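Local coordinates for MOBA relate protein (Mycobacterium sp., PDB 2WAW) that is of unknown function but, as a MobA-like protein with a GT-A fold, probably acts as a nucleotidyltransferase, at residues 7-12 and 97-102; 48-53 and 86-91. All blocks are in the same frame, centred on the assembly; numbering follows the deposited sequence. Where two conformers were deposited one is given.

In the fold
Both contacts belong to the first half of a GT-A, Rossmann-like sheet whose seven strands follow the order 3-2-1-4-6-5-7. Contact 1 pairs strand 98-103, the middle one of the seven, with its neighbour 6-12; every residue that touches there is buried, and main-chain hydrogen bonds and aliphatic side chains do the work. Contact 2, centred about 8 Å away, sets the neighbouring strand 48-53 against helix 84-90, which leads into strand 98-103. It is smaller and runs from buried aliphatic packing to an exposed tryptophan, joined by one side-chain-to-backbone bond. Strands 6-12 and 48-53 lie side by side, and Thr-7 OG1 is hydrogen-bonded to Gln-48 OE1 between the contacts.

Contact 1: 7-12 and 97-102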
loop_
_atom_site.group_PDB
_atom_site.type_symbol
_atom_site.label_atom_id
_atom_site.label_comp_id
_atom_site.label_asym_id
_atom_site.label_seq_id
_atom_site.Cartn_x
_atom_site.Cartn_y
_atom_site.Cartn_z
ATOM N N THR A 7 4.502 11.339 0.916
ATOM C CA THR A 7 5.010 10.288 0.037
ATOM C C THR A 7 4.092 9.084 0.133
ATOM O O THR A 7 3.776 8.647 1.233
ATOM C CB THR A 7 6.438 9.883 0.440
ATOM O OG1 THR A 7 7.330 10.951 0.096
ATOM C CG2 THR A 7 6.870 8.619 -0.307
ATOM N N GLY A 8 3.655 8.573 -1.012
ATOM C CA GLY A 8 2.916 7.308 -1.051
ATOM C C GLY A 8 3.874 6.143 -1.165
ATOM O O GLY A 8 4.879 6.235 -1.858
ATOM N N VAL A 9 3.563 5.037 -0.483
ATOM C CA VAL A 9 4.403 3.849 -0.523
ATOM C C VAL A 9 3.472 2.665 -0.799
ATOM O O VAL A 9 2.611 2.339 0.017
ATOM C CB VAL A 9 5.147 3.609 0.827
ATOM C CG1 VAL A 9 6.007 2.303 0.771
ATOM C CG2 VAL A 9 6.026 4.827 1.225
ATOM N N VAL A 10 3.645 2.049 -1.959
ATOM C CA VAL A 10 2.887 0.867 -2.328
ATOM C C VAL A 10 3.780 -0.342 -2.082
ATOM O O VAL A 10 4.818 -0.515 -2.756
ATOM C CB VAL A 10 2.467 0.925 -3.800
ATOM C CG1 VAL A 10 1.766 -0.373 -4.218
ATOM C CG2 VAL A 10 1.535 2.091 -4.059
ATOM N N LEU A 11 3.387 -1.160 -1.110
ATOM C CA LEU A 11 4.159 -2.367 -0.750
ATOM C C LEU A 11 3.730 -3.503 -1.661
ATOM O O LEU A 11 2.577 -3.964 -1.601
ATOM C CB LEU A 11 3.955 -2.722 0.732
ATOM C CG LEU A 11 4.342 -1.591 1.691
ATOM C CD1 LEU A 11 3.845 -1.942 3.102
ATOM C CD2 LEU A 11 5.859 -1.397 1.735
ATOM N N ALA A 12 4.641 -3.908 -2.544
ATOM C CA ALA A 12 4.317 -4.891 -3.588
ATOM C C ALA A 12 5.374 -5.979 -3.728
ATOM O O ALA A 12 5.561 -6.539 -4.810
ATOM C CB ALA A 12 4.064 -4.188 -4.929
ATOM N N GLU A 97 6.081 14.879 5.285
ATOM C CA GLU A 97 5.699 14.949 6.704
ATOM C C GLU A 97 5.235 13.575 7.213
ATOM O O GLU A 97 5.166 13.324 8.412
ATOM C CB GLU A 97 4.564 15.973 6.915
ATOM C CG GLU A 97 5.011 17.436 6.831
ATOM C CD GLU A 97 3.845 18.427 6.783
ATOM O OE1 GLU A 97 2.664 18.014 6.890
ATOM O OE2 GLU A 97 4.128 19.637 6.644
ATOM N N GLY A 98 4.905 12.699 6.280
ATOM C CA GLY A 98 4.545 11.326 6.606
ATOM C C GLY A 98 4.389 10.550 5.321
ATOM O O GLY A 98 4.582 11.096 4.214
ATOM N N ILE A 99 4.043 9.275 5.461
ATOM C CA ILE A 99 3.779 8.448 4.305
ATOM C C ILE A 99 2.384 7.904 4.390
ATOM O O ILE A 99 1.824 7.805 5.477
ATOM C CB ILE A 99 4.768 7.263 4.175
ATOM C CG1 ILE A 99 4.678 6.314 5.406
ATOM C CG2 ILE A 99 6.191 7.796 3.876
ATOM C CD1 ILE A 99 5.593 5.070 5.323
ATOM N N VAL A 100 1.845 7.548 3.234
ATOM C CA VAL A 100 0.639 6.747 3.150
ATOM C C VAL A 100 1.022 5.376 2.619
ATOM O O VAL A 100 1.649 5.266 1.552
ATOM C CB VAL A 100 -0.430 7.419 2.252
ATOM C CG1 VAL A 100 -1.604 6.454 1.947
ATOM C CG2 VAL A 100 -0.931 8.708 2.882
ATOM N N LEU A 101 0.653 4.344 3.374
ATOM C CA LEU A 101 0.965 2.938 3.064
ATOM C C LEU A 101 -0.205 2.225 2.457
ATOM O O LEU A 101 -1.306 2.272 2.992
ATOM C CB LEU A 101 1.343 2.197 4.355
ATOM C CG LEU A 101 2.633 2.549 5.082
ATOM C CD1 LEU A 101 2.665 1.787 6.401
ATOM C CD2 LEU A 101 3.844 2.202 4.221
ATOM N N MET A 102 0.046 1.546 1.346
ATOM C CA MET A 102 -0.982 0.690 0.795
ATOM C C MET A 102 -0.337 -0.529 0.175
ATOM O O MET A 102 0.880 -0.587 -0.014
ATOM C CB MET A 102 -1.821 1.432 -0.221
ATOM C CG MET A 102 -1.190 1.496 -1.568
ATOM S SD MET A 102 -2.180 2.544 -2.619
ATOM C CE MET A 102 -1.349 4.128 -2.414
#
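Val-9 touches both Ile-99 and Leu-101 where strands 6-12 and 98-103 pair in parallel at the middle of the GT-A sheet. The Val-9 and Ile-99 side chains cross at a slant, and Val-9 CG2, anti to the carbonyl carbon, meets Ile-99 CG2 at 4.0 Å, while Val-9 CB (3.9 Å) and the other methyl, CG1 (4.1 Å), lie against Leu-101 CD2. Val-9 and Leu-101 run side by side and point the same way, and Leu-101 CD2 bends back toward the partner strand. Helix 84-90 packs on this face, with Ala-88 on Val-9, Leu-85 on Leu-101 and Leu-89 on Ile-99. The other face carries Val-10 and Met-102, which lie under helix 33-42. Val-10 CG2 comes within 3.7 Å of Met-102 CG; Met-102 SD passes the same methyl at 4.0 Å, and the bend at chi3 (94°) brings CE to 3.9 Å from it. Met-102 was deposited in two conformers, so all its side-chain contacts are less certain. Between the faces the backbones are bonded alternately: Thr-7 O takes Val-100 N, Val-9 gives its N to Val-100 O and its O to Met-102 N, and Leu-11 N closes on Met-102 O at 2.8 Å.

Contact 2: 48-53 and 86-91; sequences QLIVTL and KSALTW
Ile-50 of strand 48-53 reaches Ala-88 of helix 84-90 and Trp-91, the helix packing on one face of the GT-A sheet in the α/β layering of a Rossmann-like domain. From CB, directed toward the helix, the Ile-50 side chain forks. On one branch Ile-50 CG2 meets Ala-88 CB at 4.1 Å. The other branch leaves through CG1, and a nearly anti chi2 (169°) carries Ile-50 CD1 outward to its two neighbours: Ala-88 O at 3.7 Å and Trp-91 CB at 3.9 Å. That carbonyl oxygen also accepts the backbone N of Trp-91, so the methyl packs against an oxygen already bonded within the turn. Ala-88 CB is shared, because Thr-52 CG2 approaches it at 3.8 Å from two residues further along the strand. Val-72 of strand 70-73 also touches Ile-50. The Trp-91 indole leads away from strand 48-53 and rests on Asp-70 and Val-72, leaving CB as the part that meets Ile-50.

At the other end of the contact Gln-48 stretches out, CG anti to the backbone N (chi1 171°), and brings its amide to the Trp-91 carbonyl. OE1 is bonded to Thr-7 OG1 and Asp-93 N, and NE2 also to Asp-70 OD2, so both amide atoms have partners that should fix its rotation. Gln-48 NE2 bonds to Trp-91 O at 3.0 Å; the oxygen lies close to the amide plane, whereas the nitrogen stands 36° above the carbonyl plane of Trp-91.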
loop_
_atom_site.group_PDB
_atom_site.type_symbol
_atom_site.label_atom_id
_atom_site.label_comp_id
_atom_site.label_asym_id
_atom_site.label_seq_id
_atom_site.Cartn_x
_atom_site.Cartn_y
_atom_site.Cartn_z
ATOM N N GLN A 48 5.551 12.157 -4.060
ATOM C CA GLN A 48 6.477 11.102 -4.418
ATOM C C GLN A 48 5.711 9.798 -4.276
ATOM O O GLN A 48 4.902 9.670 -3.355
ATOM C CB GLN A 48 7.672 11.108 -3.453
ATOM C CG GLN A 48 8.611 9.904 -3.580
ATOM C CD GLN A 48 9.698 9.889 -2.536
ATOM O OE1 GLN A 48 9.501 10.336 -1.390
ATOM N NE2 GLN A 48 10.845 9.338 -2.904
ATOM N N LEU A 49 5.987 8.849 -5.149
ATOM C CA LEU A 49 5.426 7.531 -5.044
ATOM C C LEU A 49 6.493 6.456 -5.166
ATOM O O LEU A 49 7.115 6.354 -6.139
ATOM C CB LEU A 49 4.338 7.325 -6.091
ATOM C CG LEU A 49 3.566 6.015 -6.150
ATOM C CD1 LEU A 49 2.906 5.723 -4.831
ATOM C CD2 LEU A 49 2.525 6.116 -7.228
ATOM N N ILE A 50 6.611 5.655 -4.124
ATOM C CA ILE A 50 7.556 4.557 -4.028
ATOM C C ILE A 50 6.825 3.216 -4.145
ATOM O O ILE A 50 5.803 3.044 -3.591
ATOM C CB ILE A 50 8.252 4.545 -2.662
ATOM C CG1 ILE A 50 9.121 5.789 -2.473
ATOM C CG2 ILE A 50 9.040 3.273 -2.453
ATOM C CD1 ILE A 50 9.603 5.952 -1.118
ATOM N N VAL A 51 7.371 2.332 -4.934
ATOM C CA VAL A 51 6.826 0.976 -5.035
ATOM C C VAL A 51 7.925 -0.010 -4.697
ATOM O O VAL A 51 9.046 0.082 -5.229
ATOM C CB VAL A 51 6.316 0.673 -6.459
ATOM C CG1 VAL A 51 5.549 -0.682 -6.507
ATOM C CG2 VAL A 51 5.471 1.828 -6.983
ATOM N N THR A 52 7.618 -0.951 -3.794
ATOM C CA THR A 52 8.601 -1.991 -3.464
ATOM C C THR A 52 8.274 -3.263 -4.221
ATOM O O THR A 52 7.100 -3.608 -4.426
ATOM C CB THR A 52 8.669 -2.308 -1.945
ATOM O OG1 THR A 52 7.430 -2.906 -1.543
ATOM C CG2 THR A 52 8.888 -1.027 -1.108
ATOM N N LEU A 53 9.329 -3.951 -4.636
ATOM C CA LEU A 53 9.186 -5.199 -5.365
ATOM C C LEU A 53 10.185 -6.188 -4.818
ATOM O O LEU A 53 11.260 -5.801 -4.345
ATOM C CB LEU A 53 9.439 -4.969 -6.857
ATOM C CG LEU A 53 8.502 -4.015 -7.595
ATOM C CD1 LEU A 53 8.982 -3.813 -9.018
ATOM C CD2 LEU A 53 7.143 -4.597 -7.592
ATOM N N LYS A 86 11.318 -1.294 5.407
ATOM C CA LYS A 86 12.622 -0.817 5.896
ATOM C C LYS A 86 13.430 -0.110 4.809
ATOM O O LYS A 86 13.942 0.994 5.015
ATOM C CB LYS A 86 13.462 -1.978 6.444
ATOM C CG LYS A 86 12.955 -2.610 7.722
ATOM C CD LYS A 86 13.702 -3.918 7.975
ATOM C CE LYS A 86 13.359 -4.530 9.328
ATOM N NZ LYS A 86 14.143 -3.924 10.438
ATOM N N SER A 87 13.550 -0.756 3.653
ATOM C CA SER A 87 14.269 -0.168 2.530
ATOM C C SER A 87 13.546 1.062 1.972
ATOM O O SER A 87 14.172 2.070 1.697
ATOM C CB SER A 87 14.494 -1.218 1.438
ATOM O OG SER A 87 15.253 -2.317 1.945
ATOM N N ALA A 88 12.223 0.980 1.836
ATOM C CA ALA A 88 11.452 2.083 1.268
ATOM C C ALA A 88 11.653 3.376 2.038
ATOM O O ALA A 88 11.747 4.449 1.432
ATOM C CB ALA A 88 9.967 1.733 1.200
ATOM N N LEU A 89 11.729 3.274 3.371
ATOM C CA LEU A 89 11.844 4.464 4.225
ATOM C C LEU A 89 13.095 5.286 3.894
ATOM O O LEU A 89 13.094 6.536 3.950
ATOM C CB LEU A 89 11.785 4.075 5.721
ATOM C CG LEU A 89 10.406 3.589 6.225
ATOM C CD1 LEU A 89 10.513 2.924 7.593
ATOM C CD2 LEU A 89 9.370 4.707 6.263
ATOM N N THR A 90 14.161 4.588 3.524
ATOM C CA THR A 90 15.432 5.251 3.220
ATOM C C THR A 90 15.336 6.174 1.983
ATOM O O THR A 90 16.134 7.111 1.819
ATOM C CB THR A 90 16.578 4.224 3.091
ATOM O OG1 THR A 90 16.438 3.469 1.883
ATOM C CG2 THR A 90 16.568 3.278 4.277
ATOM N N TRP A 91 14.336 5.907 1.144
ATOM C CA TRP A 91 14.071 6.639 -0.102
ATOM C C TRP A 91 13.078 7.792 0.027
ATOM O O TRP A 91 12.909 8.568 -0.916
ATOM C CB TRP A 91 13.495 5.691 -1.148
ATOM C CG TRP A 91 14.458 4.777 -1.806
ATOM C CD1 TRP A 91 15.132 3.734 -1.231
ATOM C CD2 TRP A 91 14.804 4.772 -3.195
ATOM N NE1 TRP A 91 15.911 3.102 -2.177
ATOM C CE2 TRP A 91 15.723 3.714 -3.391
ATOM C CE3 TRP A 91 14.435 5.564 -4.292
ATOM C CZ2 TRP A 91 16.289 3.432 -4.646
ATOM C CZ3 TRP A 91 14.996 5.284 -5.541
ATOM C CH2 TRP A 91 15.912 4.224 -5.704
#